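Local structure of APL1 (3O6N) at residues 287-298 with 310-319. The protein probably regulates complement-like immunity in the mosquito Anopheles gambiae as a leucine-rich repeat protein that is thought to pair with LRIM1. Numbering follows the deposited sequence.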
# COMPACT_ATOMS: atom_id res chain seq x y z
N LEU A 287 -10.20 -22.07 -14.53
CA LEU A 287 -10.43 -20.70 -14.95
C LEU A 287 -11.61 -20.60 -15.90
O LEU A 287 -11.60 -21.21 -16.97
CB LEU A 287 -9.18 -20.16 -15.65
CG LEU A 287 -9.33 -18.79 -16.30
CD1 LEU A 287 -9.45 -17.72 -15.23
CD2 LEU A 287 -8.15 -18.50 -17.22
N ASN A 288 -12.63 -19.84 -15.51
CA ASN A 288 -13.74 -19.57 -16.42
C ASN A 288 -14.08 -18.09 -16.46
O ASN A 288 -14.79 -17.59 -15.60
CB ASN A 288 -14.99 -20.38 -16.03
CG ASN A 288 -16.16 -20.13 -16.96
OD1 ASN A 288 -16.17 -19.15 -17.71
ND2 ASN A 288 -17.15 -21.02 -16.92
N LEU A 289 -13.55 -17.41 -17.46
CA LEU A 289 -13.94 -16.03 -17.74
C LEU A 289 -14.63 -15.96 -19.10
O LEU A 289 -14.68 -14.91 -19.73
CB LEU A 289 -12.72 -15.10 -17.71
CG LEU A 289 -12.10 -14.87 -16.33
CD1 LEU A 289 -10.83 -14.03 -16.45
CD2 LEU A 289 -13.10 -14.21 -15.37
N TYR A 290 -15.16 -17.10 -19.56
CA TYR A 290 -15.87 -17.15 -20.84
C TYR A 290 -17.39 -17.14 -20.68
O TYR A 290 -18.10 -16.75 -21.61
CB TYR A 290 -15.42 -18.34 -21.69
CG TYR A 290 -15.32 -19.66 -20.95
CD1 TYR A 290 -16.40 -20.54 -20.91
CD2 TYR A 290 -14.14 -20.03 -20.32
CE1 TYR A 290 -16.30 -21.75 -20.25
CE2 TYR A 290 -14.04 -21.24 -19.65
CZ TYR A 290 -15.12 -22.09 -19.62
OH TYR A 290 -15.00 -23.29 -18.95
N GLY A 291 -17.88 -17.56 -19.52
CA GLY A 291 -19.31 -17.45 -19.23
C GLY A 291 -19.76 -16.01 -19.38
O GLY A 291 -20.82 -15.73 -19.96
N GLN A 292 -18.97 -15.09 -18.85
CA GLN A 292 -19.16 -13.67 -19.07
C GLN A 292 -17.81 -12.96 -18.94
O GLN A 292 -17.34 -12.69 -17.83
CB GLN A 292 -20.17 -13.07 -18.09
CG GLN A 292 -20.46 -11.60 -18.33
CD GLN A 292 -21.56 -11.05 -17.42
OE1 GLN A 292 -22.57 -11.71 -17.18
NE2 GLN A 292 -21.35 -9.85 -16.90
N PRO A 293 -17.17 -12.67 -20.08
CA PRO A 293 -15.87 -12.02 -20.06
C PRO A 293 -15.96 -10.64 -19.44
O PRO A 293 -17.04 -10.04 -19.38
CB PRO A 293 -15.50 -11.91 -21.54
CG PRO A 293 -16.28 -13.01 -22.20
CD PRO A 293 -17.57 -13.07 -21.45
N ILE A 294 -14.82 -10.15 -18.96
CA ILE A 294 -14.71 -8.79 -18.44
C ILE A 294 -14.31 -7.91 -19.61
O ILE A 294 -13.15 -7.94 -20.04
CB ILE A 294 -13.66 -8.72 -17.32
CG1 ILE A 294 -13.99 -9.75 -16.23
CG2 ILE A 294 -13.57 -7.31 -16.74
CD1 ILE A 294 -12.85 -10.04 -15.29
N PRO A 295 -15.26 -7.13 -20.14
CA PRO A 295 -15.12 -6.37 -21.38
C PRO A 295 -13.93 -5.42 -21.38
O PRO A 295 -13.24 -5.28 -22.39
CB PRO A 295 -16.42 -5.57 -21.46
CG PRO A 295 -17.39 -6.33 -20.64
CD PRO A 295 -16.59 -6.95 -19.53
N THR A 296 -13.69 -4.78 -20.24
CA THR A 296 -12.68 -3.74 -20.13
C THR A 296 -11.28 -4.26 -19.78
O THR A 296 -10.33 -3.47 -19.72
CB THR A 296 -13.08 -2.69 -19.07
OG1 THR A 296 -13.40 -3.36 -17.85
CG2 THR A 296 -14.29 -1.89 -19.53
N LEU A 297 -11.15 -5.56 -19.56
CA LEU A 297 -9.88 -6.11 -19.08
C LEU A 297 -8.75 -5.98 -20.11
O LEU A 297 -8.93 -6.30 -21.29
CB LEU A 297 -10.04 -7.57 -18.63
CG LEU A 297 -8.97 -8.09 -17.68
CD1 LEU A 297 -9.00 -7.33 -16.35
CD2 LEU A 297 -9.12 -9.59 -17.45
N LYS A 298 -7.59 -5.52 -19.65
CA LYS A 298 -6.42 -5.31 -20.50
C LYS A 298 -5.25 -6.18 -20.09
O LYS A 298 -4.47 -6.63 -20.93
CB LYS A 298 -5.98 -3.84 -20.45
CG LYS A 298 -7.01 -2.84 -20.97
CD LYS A 298 -7.40 -3.14 -22.41
CE LYS A 298 -8.39 -2.11 -22.93
NZ LYS A 298 -8.91 -2.45 -24.29
N VAL A 310 -7.34 -24.17 -20.56
CA VAL A 310 -7.83 -22.80 -20.48
C VAL A 310 -8.32 -22.28 -21.83
O VAL A 310 -8.73 -21.13 -21.94
CB VAL A 310 -6.73 -21.85 -19.96
CG1 VAL A 310 -6.32 -22.23 -18.55
CG2 VAL A 310 -5.52 -21.87 -20.91
N GLU A 311 -8.27 -23.12 -22.84
CA GLU A 311 -8.57 -22.69 -24.21
C GLU A 311 -9.97 -22.07 -24.35
O GLU A 311 -10.17 -21.15 -25.16
CB GLU A 311 -8.36 -23.86 -25.18
CG GLU A 311 -9.24 -23.85 -26.39
CD GLU A 311 -9.08 -25.11 -27.22
OE1 GLU A 311 -7.93 -25.59 -27.35
OE2 GLU A 311 -10.10 -25.62 -27.72
N ARG A 312 -10.93 -22.54 -23.57
CA ARG A 312 -12.28 -22.01 -23.65
C ARG A 312 -12.35 -20.53 -23.29
O ARG A 312 -13.35 -19.86 -23.55
CB ARG A 312 -13.25 -22.83 -22.79
CG ARG A 312 -13.53 -24.20 -23.35
CD ARG A 312 -14.49 -24.98 -22.45
NE ARG A 312 -14.86 -26.26 -23.05
CZ ARG A 312 -15.67 -27.14 -22.48
NH1 ARG A 312 -16.18 -26.89 -21.28
NH2 ARG A 312 -15.96 -28.28 -23.10
N ASN A 313 -11.28 -20.01 -22.70
CA ASN A 313 -11.24 -18.61 -22.30
C ASN A 313 -10.91 -17.66 -23.45
O ASN A 313 -10.70 -16.47 -23.23
CB ASN A 313 -10.26 -18.41 -21.15
CG ASN A 313 -10.78 -18.96 -19.84
OD1 ASN A 313 -11.53 -18.29 -19.12
ND2 ASN A 313 -10.39 -20.19 -19.52
N GLN A 314 -10.86 -18.20 -24.66
CA GLN A 314 -10.53 -17.41 -25.85
C GLN A 314 -11.19 -16.02 -25.92
O GLN A 314 -10.51 -15.03 -26.19
CB GLN A 314 -10.85 -18.19 -27.13
CG GLN A 314 -10.51 -17.43 -28.40
CD GLN A 314 -10.69 -18.26 -29.65
OE1 GLN A 314 -11.04 -19.44 -29.59
NE2 GLN A 314 -10.47 -17.64 -30.80
N PRO A 315 -12.52 -15.95 -25.70
CA PRO A 315 -13.19 -14.65 -25.81
C PRO A 315 -12.64 -13.61 -24.83
O PRO A 315 -12.65 -12.42 -25.15
CB PRO A 315 -14.66 -14.98 -25.49
CG PRO A 315 -14.63 -16.32 -24.83
CD PRO A 315 -13.47 -17.04 -25.44
N GLN A 316 -12.19 -14.05 -23.66
CA GLN A 316 -11.56 -13.13 -22.71
C GLN A 316 -10.16 -12.76 -23.18
O GLN A 316 -9.78 -11.58 -23.18
CB GLN A 316 -11.50 -13.76 -21.31
CG GLN A 316 -10.86 -12.85 -20.26
CD GLN A 316 -11.70 -11.62 -19.96
OE1 GLN A 316 -12.51 -11.62 -19.04
NE2 GLN A 316 -11.50 -10.56 -20.75
N PHE A 317 -9.39 -13.77 -23.58
CA PHE A 317 -8.01 -13.56 -24.04
C PHE A 317 -7.92 -12.65 -25.26
O PHE A 317 -7.00 -11.85 -25.38
CB PHE A 317 -7.35 -14.90 -24.37
CG PHE A 317 -7.17 -15.82 -23.19
CD1 PHE A 317 -7.15 -15.33 -21.90
CD2 PHE A 317 -7.03 -17.19 -23.38
CE1 PHE A 317 -6.99 -16.18 -20.81
CE2 PHE A 317 -6.87 -18.04 -22.31
CZ PHE A 317 -6.84 -17.54 -21.02
N ASP A 318 -8.88 -12.80 -26.17
CA ASP A 318 -8.89 -12.07 -27.44
C ASP A 318 -8.91 -10.55 -27.26
O ASP A 318 -8.49 -9.82 -28.16
CB ASP A 318 -10.10 -12.47 -28.29
CG ASP A 318 -9.87 -13.74 -29.09
OD1 ASP A 318 -8.70 -14.13 -29.29
OD2 ASP A 318 -10.87 -14.34 -29.54
N ARG A 319 -9.41 -10.09 -26.12
CA ARG A 319 -9.59 -8.67 -25.86
C ARG A 319 -8.44 -8.06 -25.05
O ARG A 319 -8.40 -6.84 -24.85
CB ARG A 319 -10.88 -8.43 -25.08
CG ARG A 319 -12.11 -9.10 -25.66
CD ARG A 319 -13.31 -8.81 -24.77
NE ARG A 319 -13.52 -7.37 -24.61
CZ ARG A 319 -14.32 -6.65 -25.38
NH1 ARG A 319 -14.99 -7.22 -26.37
NH2 ARG A 319 -14.45 -5.34 -25.17
O HOH W 1 -7.91 -4.61 -26.27
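The Tyr290 ring is sandwiched between Arg312 on one face and Asn288 on the other, and the amide of Asn313 meets its edge. Arg312 CB makes a CH-pi contact 3.7 Å from the centroid of the Tyr290 ring, 16° off its normal; Asn288 OD1 sits over the ring centre opposite, held there by bonds from Tyr290 N (an Asx turn) and Gly291 N (completing an Asx motif). In this leucine-rich repeat solenoid the contact joins the connections that follow strands 276-278 and 299-301. Asn313 bridges them through both ends of its amide: ND2 donates to Leu287 O at 3.0 Å and also to Val310 O, while OD1 accepts from Leu289 N at 2.8 Å, with the nitrogen nearly in line with the C=O bond (165° at OD1). These bonds settle which end of the buried amide is which; Asn313 CB packs over one face of the Phe317 ring. Gln316, bent at chi2 (67°), closes a two-way clasp on a single residue, Ile294: Ile294 N donates to Gln316 OE1 at 2.7 Å, and Gln316 NE2 returns a bond to Ile294 O at 3.2 Å. Leu297 N reaches the opposite face of that carbonyl, closing the type I turn 294-297. At the exposed end, Arg319 folds at chi3, and its NE (3.1 Å) and NH2 (3.0 Å) grip the single atom Pro295 O side-on.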